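Local coordinates for protein prolyl-tRNA synthetase (Naegleria fowleri, PDB 6UYH) that probably attaches proline to its cognate tRNA at the expense of ATP, as a class II aminoacyl-tRNA synthetase, and here holds halofuginone and an ATP analogue, at residues Arg83-Glu88 / Pro97-Val102; Lys130-Gln133 / Pro139-Leu142; Val29-Lys32 / Asp37-Asp40; Lys67-Gln72 / Phe185-Leu190. All coordinates share one frame; numbering follows the deposited sequence.

Contact 1 (Arg83-Glu88 / Pro97-Val102); sequences RALETE and PEVAWV. With HFG (7-bromo-6-chloro-3-{3-[(2R,3S)-3-hydroxypiperidin-2-yl]-2-oxopropyl}quinazolin-4(3H)-one), chain D.
With chi1 at -176°, Val99 sets its CG1 methyl opposite its own backbone N and against Leu85, while CG2 falls beside that N and faces the bound halofuginone. Leu85 rests at an unusual chi1 of -149°, well away from a staggered value, and from there its CD2 methyl meets Val99 CG1 at 3.8 Å, the two side chains reaching toward each other tip to tip. The same CD2 also grazes the indole of Trp101, 4.4 Å from CZ2, in a looser and oblique approach. Val99 CG1 in turn lies over one face of that indole, 3.5 Å above the ring plane and offset toward the rim, so one methyl both touches the leucine and lies over the indole. A beta-branched residue suits this place because its two methyls serve different neighbours: CG1 the leucine and the indole, CG2 the bromine BR1 of halofuginone, at 3.5 Å. CB of Glu98 approaches the same bromine at 3.6 Å. On the leucine side the chain leaves helix 82-85 through a type I turn, where Thr87 OG1 donates to Arg83 O over 3.1 Å. Trp101 stands at the subunit interface, where Lys104 of the second subunit makes a cation-pi contact with it. Polar groups of the drug are bound by Thr119, Glu121 and His240. Between the two segments, by contrast, the chemistry is wholly apolar, consistent with the halogenated ring being received here largely by shape and dispersion.

Contact 2 (Lys130-Gln133 / Pro139-Leu142); sequences KWIQ and PLKL
Leu140 and Ile132 meet methyl to methyl, Leu140 CD2 lying 4.0 Å from Ile132 CD1, and this pair is part of the closely packed side of the contact. Leu140 holds chi1 at 173°, which extends its branch from the strand toward the end of helix 121-131. There CD2 fits between two partners, because it also approaches CE3 of Trp131 at 4.1 Å, coming in at the edge of the indole and near its plane. Two residues further along the strand, Leu142 points the same way, as alternation along a strand requires, and its CD1 touches CZ3 of Trp131 at 3.8 Å from an oblique direction. Tyr128, one turn back in the helix, packs on both leucines as well. Branched aliphatic residues suit this inner side, where they can fit round the six-membered ring of a large indole. The loose side is that of Gln133, exposed just past the helix: it folds back so that NE2 donates to Lys130 O, but the bond is long at 3.3 Å, and the donor stands 54° out of the carbonyl plane. A third side is the subunit interface. Trp131 packs its benzene end inward, while NE1 donates to OD2 of Asp37 of the second subunit, whose OD1 forms a salt bridge with Lys130 NZ. A helix running through a short connection into the first strand of motif 2, packed on that strand at the dimer interface, is typical of the class II synthetase catalytic core.

Contact 3 (Val29-Lys32 / Asp37-Asp40); sequences VITK and DYYD. With EDO (1,2-ethanediol), chain L.
The ring of Tyr38 meets Thr31 CG2 obliquely, 3.7 Å from CE2, while a bound ethanediol places its O1 in the ring plane at the CD1 edge. The neighbouring ring of Tyr39 has Asp40 OD1 over the centre of one face, 3.6 Å above the plane. These tyrosines lie where a small antiparallel beta hairpin, strands 36-38 and 45-47, follows helix 22-32, and the contact folds the first strand back against the last turn of that helix. Threonine suits the helix position because its two branches divide the work. At chi1 57° the hydroxyl sits between backbone N and carbonyl carbon, from where OG1 bonds back to Ser27 O, and the methyl is left to meet the aromatic ring. Ile30 adds its CD1 at 4.0 Å from Tyr38 OH, and Ile30 and Thr31 each cross the tyrosine at about a right angle. A tyrosine also fits here, since its carbon ring can lean on the helix while its OH hydrogen-bonds Ser27 OG in the turn before. Pro158 packs on Tyr38 and Ile30 alike, tying the helix and strand to a further loop. Asp37 OD1 accepts a weak bond from Tyr38 N. Beyond the strand the chain turns to the dimer partner, where Tyr39 OH bonds Phe79 O of the second subunit. The ethanediol, probably from the crystallisation liquor, also bonds Gly43 N and Cys44 O, and its O1 accepts Tyr39 N at 2.9 Å with an N-H...O angle of 148°.

Contact 4 (Lys67-Gln72 / Phe185-Leu190); sequences KKLGVQ and FTILEL. With EDO (1,2-ethanediol), chain K.
A Schellman motif ends helix 49-67, and the leucine just before its glycine, Leu69, is the residue that packs on helix 177-198. Its CD1 methyl does most of the touching: it lies 3.8 Å from Thr186 CG2, 4.1 Å from Ile187 CD1 and, more loosely, 4.3 Å from Leu190 CD1. These three positions, i, i+1 and i+4, belong to one side of the partner helix, so a single branched side chain can serve all of them. Leu69 and Thr186 reach toward each other tip to tip, with Leu69 CD2 also 4.1 Å from the threonine methyl. In Thr186 a chi1 of -65° puts OG1 beside its backbone N, where it bonds Glu182 O one turn back, and leaves CG2 anti to that N, facing Leu69. A threonine therefore suits this margin, polar toward its helix and apolar toward the leucine. Gly70 N bonds Lys67 O at 3.0 Å, and its positive phi (88°) is the left-handed conformation that glycine adopts readily at such a helix end. On the outer side an ethanediol donates from O2 to Lys68 O over 3.1 Å. Leu190 is further covered by Phe62 and Ile66 of helix 49-67. A long helix leading through such a turn into a strand at the dimer interface is consistent with motif 1 of class II synthetases.

None of the contacts is fully buried: contacts 2 and 4 each have two buried residues among four, whereas contact 3 includes an exposed tyrosine. Contacts 1 and 2 join purely apolar groups; in contacts 3 and 4 a threonine methyl shares the work while its hydroxyl bonds its own helix. Contacts 2 and 4 are neighbours: Lys141 reaches Leu69 O through NZ, and its carbonyl O probably bonds Gln72 N, joining strands 72-73 and 140-149, which run parallel. Contact 1 alone has segments lining the halofuginone pocket. Contacts 2 and 3, whose centres lie about 42 Å apart within a chain, meet across the dimer, one from each subunit.

Contact 1 (Arg83-Glu88 / Pro97-Val102)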
loop_
_atom_site.group_PDB
_atom_site.type_symbol
_atom_site.label_atom_id
_atom_site.label_comp_id
_atom_site.label_asym_id
_atom_site.label_seq_id
_atom_site.Cartn_x
_atom_site.Cartn_y
_atom_site.Cartn_z
ATOM N N ARG A 83 -16.872 -19.724 8.030
ATOM C CA ARG A 83 -16.907 -19.964 9.471
ATOM C C ARG A 83 -16.531 -18.706 10.250
ATOM O O ARG A 83 -17.219 -18.323 11.208
ATOM C CB ARG A 83 -15.974 -21.136 9.809
ATOM C CG ARG A 83 -15.463 -21.225 11.245
ATOM C CD ARG A 83 -16.481 -21.767 12.220
ATOM N NE ARG A 83 -17.258 -22.851 11.642
ATOM C CZ ARG A 83 -18.246 -23.482 12.271
ATOM N NH1 ARG A 83 -18.574 -23.140 13.517
ATOM N NH2 ARG A 83 -18.905 -24.455 11.651
ATOM N N ALA A 84 -15.447 -18.043 9.840
ATOM C CA ALA A 84 -15.001 -16.836 10.524
ATOM C C ALA A 84 -16.009 -15.711 10.352
ATOM O O ALA A 84 -16.401 -15.055 11.323
ATOM C CB ALA A 84 -13.633 -16.402 9.986
ATOM N N LEU A 85 -16.431 -15.474 9.112
ATOM C CA LEU A 85 -17.365 -14.394 8.827
ATOM C C LEU A 85 -18.643 -14.535 9.637
ATOM O O LEU A 85 -19.139 -13.552 10.199
ATOM C CB LEU A 85 -17.665 -14.379 7.333
ATOM C CG LEU A 85 -17.977 -13.086 6.599
ATOM C CD1 LEU A 85 -16.970 -12.001 6.931
ATOM C CD2 LEU A 85 -17.985 -13.408 5.102
ATOM N N GLU A 86 -19.191 -15.753 9.717
ATOM C CA GLU A 86 -20.450 -15.998 10.409
ATOM C C GLU A 86 -20.302 -16.049 11.924
ATOM O O GLU A 86 -21.300 -16.259 12.618
ATOM C CB GLU A 86 -21.086 -17.298 9.908
ATOM C CG GLU A 86 -21.551 -17.234 8.459
ATOM C CD GLU A 86 -22.255 -18.505 8.009
ATOM O OE1 GLU A 86 -22.211 -19.513 8.751
ATOM O OE2 GLU A 86 -22.851 -18.495 6.911
ATOM N N THR A 87 -19.090 -15.865 12.454
ATOM C CA THR A 87 -18.921 -15.769 13.898
ATOM C C THR A 87 -19.688 -14.583 14.471
ATOM O O THR A 87 -20.232 -14.673 15.577
ATOM C CB THR A 87 -17.437 -15.665 14.247
ATOM O OG1 THR A 87 -16.786 -16.901 13.927
ATOM C CG2 THR A 87 -17.242 -15.360 15.726
ATOM N N GLU A 88 -19.762 -13.480 13.736
ATOM C CA GLU A 88 -20.478 -12.297 14.206
ATOM C C GLU A 88 -21.957 -12.570 14.466
ATOM O O GLU A 88 -22.783 -12.496 13.560
ATOM C CB GLU A 88 -20.329 -11.161 13.197
ATOM C CG GLU A 88 -19.304 -10.127 13.607
ATOM C CD GLU A 88 -19.003 -9.143 12.503
ATOM O OE1 GLU A 88 -19.559 -9.302 11.398
ATOM O OE2 GLU A 88 -18.207 -8.211 12.740
ATOM N N PRO A 97 -25.867 -10.197 1.771
ATOM C CA PRO A 97 -25.963 -9.981 0.317
ATOM C C PRO A 97 -24.802 -9.198 -0.282
ATOM O O PRO A 97 -24.609 -9.269 -1.505
ATOM C CB PRO A 97 -27.291 -9.222 0.160
ATOM C CG PRO A 97 -28.091 -9.617 1.366
ATOM C CD PRO A 97 -27.069 -9.683 2.462
ATOM N N GLU A 98 -24.013 -8.470 0.518
ATOM C CA GLU A 98 -22.901 -7.677 0.001
ATOM C C GLU A 98 -21.575 -8.436 -0.061
ATOM O O GLU A 98 -20.591 -7.874 -0.550
ATOM C CB GLU A 98 -22.697 -6.412 0.844
ATOM C CG GLU A 98 -23.833 -5.402 0.805
ATOM C CD GLU A 98 -23.449 -4.063 1.449
ATOM O OE1 GLU A 98 -24.219 -3.092 1.301
ATOM O OE2 GLU A 98 -22.380 -3.972 2.098
ATOM N N VAL A 99 -21.523 -9.683 0.406
ATOM C CA VAL A 99 -20.274 -10.444 0.439
ATOM C C VAL A 99 -19.996 -11.044 -0.934
ATOM O O VAL A 99 -20.857 -11.712 -1.513
ATOM C CB VAL A 99 -20.345 -11.559 1.496
ATOM C CG1 VAL A 99 -19.016 -12.265 1.577
ATOM C CG2 VAL A 99 -20.776 -11.013 2.865
ATOM N N ALA A 100 -18.774 -10.857 -1.432
ATOM C CA ALA A 100 -18.339 -11.469 -2.683
ATOM C C ALA A 100 -17.656 -12.803 -2.391
ATOM O O ALA A 100 -16.794 -12.873 -1.512
ATOM C CB ALA A 100 -17.379 -10.536 -3.429
ATOM N N TRP A 101 -18.049 -13.852 -3.121
ATOM C CA TRP A 101 -17.590 -15.212 -2.853
ATOM C C TRP A 101 -16.744 -15.756 -3.993
ATOM O O TRP A 101 -17.182 -15.774 -5.147
ATOM C CB TRP A 101 -18.771 -16.151 -2.618
ATOM C CG TRP A 101 -19.431 -15.893 -1.312
ATOM C CD1 TRP A 101 -20.524 -15.111 -1.083
ATOM C CD2 TRP A 101 -19.022 -16.401 -0.039
ATOM N NE1 TRP A 101 -20.829 -15.107 0.256
ATOM C CE2 TRP A 101 -19.920 -15.890 0.921
ATOM C CE3 TRP A 101 -17.990 -17.251 0.381
ATOM C CZ2 TRP A 101 -19.823 -16.196 2.275
ATOM C CZ3 TRP A 101 -17.889 -17.551 1.735
ATOM C CH2 TRP A 101 -18.805 -17.023 2.664
ATOM N N VAL A 102 -15.559 -16.255 -3.650
ATOM C CA VAL A 102 -14.737 -17.026 -4.576
ATOM C C VAL A 102 -15.219 -18.467 -4.525
ATOM O O VAL A 102 -15.242 -19.079 -3.454
ATOM C CB VAL A 102 -13.248 -16.936 -4.206
ATOM C CG1 VAL A 102 -12.421 -17.839 -5.120
ATOM C CG2 VAL A 102 -12.771 -15.499 -4.264
HETATM O "O4'" HFG D . -16.762 -2.322 8.609
HETATM C C21 HFG D . -17.514 -2.004 9.506
HETATM C "C3'" HFG D . -17.004 -1.588 10.867
HETATM C "C2'" HFG D . -15.587 -1.000 10.897
HETATM N "N1'" HFG D . -14.557 -1.990 10.551
HETATM C "C6'" HFG D . -13.202 -1.456 10.731
HETATM C "C5'" HFG D . -12.959 -0.235 9.884
HETATM C "C4'" HFG D . -14.038 0.820 10.144
HETATM C C39 HFG D . -15.426 0.225 9.995
HETATM O "O7'" HFG D . -16.410 1.210 10.327
HETATM C "C1'" HFG D . -19.038 -2.025 9.314
HETATM N N3 HFG D . -19.439 -2.910 8.224
HETATM C C4 HFG D . -19.280 -4.277 8.409
HETATM O O11 HFG D . -18.867 -4.728 9.462
HETATM C C10 HFG D . -19.612 -5.078 7.223
HETATM C C5 HFG D . -19.516 -6.468 7.265
HETATM C C2 HFG D . -19.876 -2.386 7.037
HETATM N N1 HFG D . -20.160 -3.049 5.974
HETATM C C9 HFG D . -20.012 -4.435 6.049
HETATM C C8 HFG D . -20.257 -5.185 4.899
HETATM C C7 HFG D . -20.128 -6.563 4.952
HETATM BR BR1 HFG D . -20.366 -7.540 3.348
HETATM C C6 HFG D . -19.793 -7.200 6.128
HETATM CL CL1 HFG D . -19.760 -8.935 6.231
#

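Contact 2 (Lys130-Gln133 / Pro139-Leu142)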
loop_
_atom_site.group_PDB
_atom_site.type_symbol
_atom_site.label_atom_id
_atom_site.label_comp_id
_atom_site.label_asym_id
_atom_site.label_seq_id
_atom_site.Cartn_x
_atom_site.Cartn_y
_atom_site.Cartn_z
ATOM N N LYS A 130 -5.241 -14.936 20.460
ATOM C CA LYS A 130 -4.006 -15.686 20.658
ATOM C C LYS A 130 -2.913 -14.808 21.247
ATOM O O LYS A 130 -2.182 -15.239 22.147
ATOM C CB LYS A 130 -3.542 -16.274 19.325
ATOM C CG LYS A 130 -2.183 -16.951 19.400
ATOM C CD LYS A 130 -1.549 -17.082 18.029
ATOM C CE LYS A 130 -0.109 -17.572 18.149
ATOM N NZ LYS A 130 0.601 -17.538 16.848
ATOM N N TRP A 131 -2.774 -13.584 20.732
ATOM C CA TRP A 131 -1.647 -12.727 21.083
ATOM C C TRP A 131 -1.797 -12.075 22.451
ATOM O O TRP A 131 -0.786 -11.754 23.087
ATOM C CB TRP A 131 -1.467 -11.638 20.024
ATOM C CG TRP A 131 -1.077 -12.166 18.689
ATOM C CD1 TRP A 131 -0.436 -13.334 18.432
ATOM C CD2 TRP A 131 -1.308 -11.543 17.419
ATOM N NE1 TRP A 131 -0.246 -13.480 17.076
ATOM C CE2 TRP A 131 -0.772 -12.393 16.435
ATOM C CE3 TRP A 131 -1.920 -10.350 17.022
ATOM C CZ2 TRP A 131 -0.820 -12.089 15.074
ATOM C CZ3 TRP A 131 -1.959 -10.040 15.669
ATOM C CH2 TRP A 131 -1.421 -10.914 14.711
ATOM N N ILE A 132 -3.021 -11.846 22.910
ATOM C CA ILE A 132 -3.259 -11.196 24.193
ATOM C C ILE A 132 -3.454 -12.273 25.252
ATOM O O ILE A 132 -4.367 -13.099 25.157
ATOM C CB ILE A 132 -4.469 -10.251 24.118
ATOM C CG1 ILE A 132 -4.182 -9.129 23.122
ATOM C CG2 ILE A 132 -4.784 -9.662 25.499
ATOM C CD1 ILE A 132 -5.420 -8.464 22.559
ATOM N N GLN A 133 -2.567 -12.293 26.242
ATOM C CA GLN A 133 -2.655 -13.293 27.297
ATOM C C GLN A 133 -2.633 -12.641 28.674
ATOM O O GLN A 133 -3.257 -13.146 29.614
ATOM C CB GLN A 133 -1.521 -14.309 27.151
ATOM C CG GLN A 133 -1.660 -15.204 25.919
ATOM C CD GLN A 133 -2.913 -16.076 25.969
ATOM O OE1 GLN A 133 -3.136 -16.810 26.937
ATOM N NE2 GLN A 133 -3.740 -15.992 24.930
ATOM N N PRO A 139 -1.607 -2.058 25.634
ATOM C CA PRO A 139 -2.526 -2.108 24.494
ATOM C C PRO A 139 -1.906 -2.733 23.259
ATOM O O PRO A 139 -0.679 -2.705 23.102
ATOM C CB PRO A 139 -2.859 -0.635 24.252
ATOM C CG PRO A 139 -1.653 0.101 24.747
ATOM C CD PRO A 139 -1.144 -0.688 25.918
ATOM N N LEU A 140 -2.754 -3.344 22.435
ATOM C CA LEU A 140 -2.382 -3.840 21.115
ATOM C C LEU A 140 -3.085 -2.961 20.094
ATOM O O LEU A 140 -4.314 -2.867 20.101
ATOM C CB LEU A 140 -2.789 -5.304 20.925
ATOM C CG LEU A 140 -2.591 -5.888 19.518
ATOM C CD1 LEU A 140 -1.120 -5.869 19.118
ATOM C CD2 LEU A 140 -3.157 -7.304 19.416
ATOM N N LYS A 141 -2.312 -2.325 19.217
ATOM C CA LYS A 141 -2.852 -1.319 18.306
ATOM C C LYS A 141 -2.263 -1.559 16.925
ATOM O O LYS A 141 -1.084 -1.283 16.705
ATOM C CB LYS A 141 -2.532 0.091 18.808
ATOM C CG LYS A 141 -2.928 0.270 20.280
ATOM C CD LYS A 141 -3.195 1.699 20.664
ATOM C CE LYS A 141 -1.937 2.398 21.061
ATOM N NZ LYS A 141 -2.244 3.645 21.823
ATOM N N LEU A 142 -3.074 -2.069 16.007
ATOM C CA LEU A 142 -2.611 -2.421 14.671
ATOM C C LEU A 142 -3.440 -1.693 13.623
ATOM O O LEU A 142 -4.607 -1.364 13.847
ATOM C CB LEU A 142 -2.698 -3.929 14.449
ATOM C CG LEU A 142 -1.956 -4.800 15.476
ATOM C CD1 LEU A 142 -2.147 -6.286 15.165
ATOM C CD2 LEU A 142 -0.458 -4.448 15.557
#

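Contact 3 (Val29-Lys32 / Asp37-Asp40)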
loop_
_atom_site.group_PDB
_atom_site.type_symbol
_atom_site.label_atom_id
_atom_site.label_comp_id
_atom_site.label_asym_id
_atom_site.label_seq_id
_atom_site.Cartn_x
_atom_site.Cartn_y
_atom_site.Cartn_z
ATOM N N VAL A 29 -15.161 16.140 -14.671
ATOM C CA VAL A 29 -14.025 16.661 -13.913
ATOM C C VAL A 29 -13.065 15.537 -13.520
ATOM O O VAL A 29 -11.842 15.692 -13.621
ATOM C CB VAL A 29 -14.510 17.457 -12.685
ATOM C CG1 VAL A 29 -13.344 17.769 -11.749
ATOM C CG2 VAL A 29 -15.187 18.757 -13.126
ATOM N N ILE A 30 -13.584 14.391 -13.058
ATOM C CA ILE A 30 -12.660 13.359 -12.587
ATOM C C ILE A 30 -11.918 12.696 -13.752
ATOM O O ILE A 30 -10.783 12.240 -13.580
ATOM C CB ILE A 30 -13.371 12.309 -11.713
ATOM C CG1 ILE A 30 -14.365 11.485 -12.537
ATOM C CG2 ILE A 30 -14.001 12.978 -10.460
ATOM C CD1 ILE A 30 -15.258 10.550 -11.697
ATOM N N THR A 31 -12.527 12.640 -14.944
ATOM C CA THR A 31 -11.856 12.005 -16.080
ATOM C C THR A 31 -10.925 12.974 -16.797
ATOM O O THR A 31 -9.779 12.624 -17.111
ATOM C CB THR A 31 -12.871 11.428 -17.081
ATOM O OG1 THR A 31 -13.765 12.455 -17.539
ATOM C CG2 THR A 31 -13.664 10.277 -16.451
ATOM N N LYS A 32 -11.403 14.183 -17.095
ATOM C CA LYS A 32 -10.606 15.108 -17.898
ATOM C C LYS A 32 -9.428 15.679 -17.119
ATOM O O LYS A 32 -8.448 16.119 -17.728
ATOM C CB LYS A 32 -11.497 16.229 -18.442
ATOM C CG LYS A 32 -12.546 15.708 -19.404
ATOM C CD LYS A 32 -13.455 16.811 -19.935
ATOM C CE LYS A 32 -14.421 16.247 -20.970
ATOM N NZ LYS A 32 -15.309 17.289 -21.565
ATOM N N ASP A 37 -10.366 6.804 -14.337
ATOM C CA ASP A 37 -11.027 6.271 -15.516
ATOM C C ASP A 37 -12.033 5.206 -15.112
ATOM O O ASP A 37 -11.913 4.582 -14.057
ATOM C CB ASP A 37 -10.051 5.693 -16.527
ATOM C CG ASP A 37 -10.313 6.210 -17.923
ATOM O OD1 ASP A 37 -11.479 6.581 -18.206
ATOM O OD2 ASP A 37 -9.365 6.262 -18.726
ATOM N N TYR A 38 -13.053 5.045 -15.951
ATOM C CA TYR A 38 -14.035 3.986 -15.785
ATOM C C TYR A 38 -13.475 2.639 -16.247
ATOM O O TYR A 38 -12.474 2.561 -16.962
ATOM C CB TYR A 38 -15.304 4.337 -16.558
ATOM C CG TYR A 38 -15.948 5.585 -16.015
ATOM C CD1 TYR A 38 -16.585 5.566 -14.788
ATOM C CD2 TYR A 38 -15.886 6.792 -16.707
ATOM C CE1 TYR A 38 -17.178 6.701 -14.271
ATOM C CE2 TYR A 38 -16.473 7.940 -16.193
ATOM C CZ TYR A 38 -17.111 7.884 -14.971
ATOM O OH TYR A 38 -17.712 9.004 -14.436
ATOM N N TYR A 39 -14.171 1.567 -15.864
ATOM C CA TYR A 39 -13.678 0.204 -16.022
ATOM C C TYR A 39 -14.856 -0.698 -16.378
ATOM O O TYR A 39 -16.017 -0.318 -16.219
ATOM C CB TYR A 39 -12.977 -0.231 -14.727
ATOM C CG TYR A 39 -12.214 -1.523 -14.775
ATOM C CD1 TYR A 39 -11.136 -1.690 -15.641
ATOM C CD2 TYR A 39 -12.539 -2.559 -13.924
ATOM C CE1 TYR A 39 -10.410 -2.881 -15.658
ATOM C CE2 TYR A 39 -11.821 -3.747 -13.929
ATOM C CZ TYR A 39 -10.771 -3.902 -14.797
ATOM O OH TYR A 39 -10.080 -5.091 -14.785
ATOM N N ASP A 40 -14.563 -1.908 -16.848
ATOM C CA ASP A 40 -15.620 -2.792 -17.332
ATOM C C ASP A 40 -16.130 -3.768 -16.272
ATOM O O ASP A 40 -16.865 -4.700 -16.606
ATOM C CB ASP A 40 -15.156 -3.548 -18.585
ATOM C CG ASP A 40 -13.997 -4.499 -18.328
ATOM O OD1 ASP A 40 -13.426 -4.512 -17.221
ATOM O OD2 ASP A 40 -13.646 -5.243 -19.274
HETATM C C1 EDO L . -17.318 1.263 -13.720
HETATM O O1 EDO L . -16.121 2.036 -13.832
HETATM C C2 EDO L . -18.500 2.198 -13.482
HETATM O O2 EDO L . -19.541 1.490 -12.804
#

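Contact 4 (Lys67-Gln72 / Phe185-Leu190)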
loop_
_atom_site.group_PDB
_atom_site.type_symbol
_atom_site.label_atom_id
_atom_site.label_comp_id
_atom_site.label_asym_id
_atom_site.label_seq_id
_atom_site.Cartn_x
_atom_site.Cartn_y
_atom_site.Cartn_z
ATOM N N LYS A 67 1.742 6.591 14.304
ATOM C CA LYS A 67 2.977 6.059 14.865
ATOM C C LYS A 67 3.271 6.668 16.234
ATOM O O LYS A 67 3.770 5.981 17.141
ATOM C CB LYS A 67 4.131 6.298 13.891
ATOM C CG LYS A 67 5.407 5.579 14.268
ATOM C CD LYS A 67 6.510 5.876 13.276
ATOM C CE LYS A 67 7.838 5.298 13.745
ATOM N NZ LYS A 67 8.944 5.680 12.823
ATOM N N LYS A 68 2.968 7.960 16.404
ATOM C CA LYS A 68 3.154 8.632 17.685
ATOM C C LYS A 68 2.281 8.027 18.775
ATOM O O LYS A 68 2.594 8.171 19.962
ATOM C CB LYS A 68 2.838 10.123 17.551
ATOM C CG LYS A 68 3.717 10.875 16.564
ATOM C CD LYS A 68 3.146 12.262 16.261
ATOM C CE LYS A 68 4.020 13.025 15.280
ATOM N NZ LYS A 68 3.480 14.382 14.974
ATOM N N LEU A 69 1.188 7.376 18.396
ATOM C CA LEU A 69 0.292 6.718 19.340
ATOM C C LEU A 69 0.703 5.283 19.635
ATOM O O LEU A 69 0.089 4.639 20.492
ATOM C CB LEU A 69 -1.136 6.727 18.788
ATOM C CG LEU A 69 -1.694 8.096 18.403
ATOM C CD1 LEU A 69 -3.093 7.936 17.834
ATOM C CD2 LEU A 69 -1.703 9.042 19.604
ATOM N N GLY A 70 1.723 4.773 18.957
ATOM C CA GLY A 70 2.137 3.403 19.137
ATOM C C GLY A 70 1.420 2.412 18.254
ATOM O O GLY A 70 1.505 1.206 18.505
ATOM N N VAL A 71 0.716 2.871 17.232
ATOM C CA VAL A 71 0.040 1.953 16.326
ATOM C C VAL A 71 1.065 1.412 15.339
ATOM O O VAL A 71 1.952 2.148 14.886
ATOM C CB VAL A 71 -1.114 2.659 15.591
ATOM C CG1 VAL A 71 -1.858 1.664 14.685
ATOM C CG2 VAL A 71 -2.087 3.307 16.590
ATOM N N GLN A 72 0.950 0.131 14.993
ATOM C CA GLN A 72 1.871 -0.511 14.055
ATOM C C GLN A 72 1.134 -1.056 12.842
ATOM O O GLN A 72 0.034 -1.609 12.971
ATOM C CB GLN A 72 2.631 -1.661 14.718
ATOM C CG GLN A 72 3.322 -1.306 16.009
ATOM C CD GLN A 72 4.031 -2.519 16.584
ATOM O OE1 GLN A 72 5.218 -2.703 16.370
ATOM N NE2 GLN A 72 3.289 -3.365 17.295
ATOM N N PHE A 185 -11.659 9.144 20.396
ATOM C CA PHE A 185 -11.769 10.564 20.077
ATOM C C PHE A 185 -10.451 11.132 19.573
ATOM O O PHE A 185 -10.450 12.104 18.807
ATOM C CB PHE A 185 -12.313 11.316 21.300
ATOM C CG PHE A 185 -13.738 10.952 21.607
ATOM C CD1 PHE A 185 -14.786 11.589 20.949
ATOM C CD2 PHE A 185 -14.029 9.926 22.495
ATOM C CE1 PHE A 185 -16.103 11.238 21.198
ATOM C CE2 PHE A 185 -15.345 9.568 22.754
ATOM C CZ PHE A 185 -16.384 10.225 22.104
ATOM N N THR A 186 -9.331 10.522 19.970
ATOM C CA THR A 186 -8.034 10.847 19.380
ATOM C C THR A 186 -8.009 10.530 17.884
ATOM O O THR A 186 -7.552 11.346 17.069
ATOM C CB THR A 186 -6.935 10.080 20.120
ATOM O OG1 THR A 186 -6.871 10.533 21.480
ATOM C CG2 THR A 186 -5.576 10.277 19.441
ATOM N N ILE A 187 -8.500 9.346 17.498
ATOM C CA ILE A 187 -8.542 9.000 16.077
ATOM C C ILE A 187 -9.540 9.891 15.351
ATOM O O ILE A 187 -9.292 10.329 14.220
ATOM C CB ILE A 187 -8.874 7.503 15.881
ATOM C CG1 ILE A 187 -7.764 6.615 16.480
ATOM C CG2 ILE A 187 -9.053 7.170 14.385
ATOM C CD1 ILE A 187 -6.412 6.751 15.790
ATOM N N LEU A 188 -10.679 10.183 15.988
ATOM C CA LEU A 188 -11.669 11.063 15.368
ATOM C C LEU A 188 -11.077 12.440 15.077
ATOM O O LEU A 188 -11.351 13.038 14.027
ATOM C CB LEU A 188 -12.903 11.192 16.268
ATOM C CG LEU A 188 -14.104 11.869 15.587
ATOM C CD1 LEU A 188 -14.705 10.961 14.528
ATOM C CD2 LEU A 188 -15.149 12.289 16.614
ATOM N N GLU A 189 -10.263 12.958 15.999
ATOM C CA GLU A 189 -9.574 14.220 15.748
ATOM C C GLU A 189 -8.580 14.092 14.593
ATOM O O GLU A 189 -8.428 15.024 13.798
ATOM C CB GLU A 189 -8.879 14.693 17.022
ATOM C CG GLU A 189 -7.891 15.841 16.841
ATOM C CD GLU A 189 -8.539 17.162 16.434
ATOM O OE1 GLU A 189 -9.786 17.274 16.437
ATOM O OE2 GLU A 189 -7.791 18.110 16.127
ATOM N N LEU A 190 -7.905 12.944 14.464
ATOM C CA LEU A 190 -7.006 12.766 13.326
ATOM C C LEU A 190 -7.773 12.761 12.012
ATOM O O LEU A 190 -7.284 13.280 11.006
ATOM C CB LEU A 190 -6.193 11.477 13.460
ATOM C CG LEU A 190 -5.083 11.455 14.508
ATOM C CD1 LEU A 190 -4.301 10.146 14.388
ATOM C CD2 LEU A 190 -4.143 12.654 14.342
HETATM C C1 EDO K . 1.835 4.993 23.498
HETATM O O1 EDO K . 2.622 3.929 22.945
HETATM C C2 EDO K . 2.056 6.258 22.678
HETATM O O2 EDO K . 3.453 6.399 22.388
#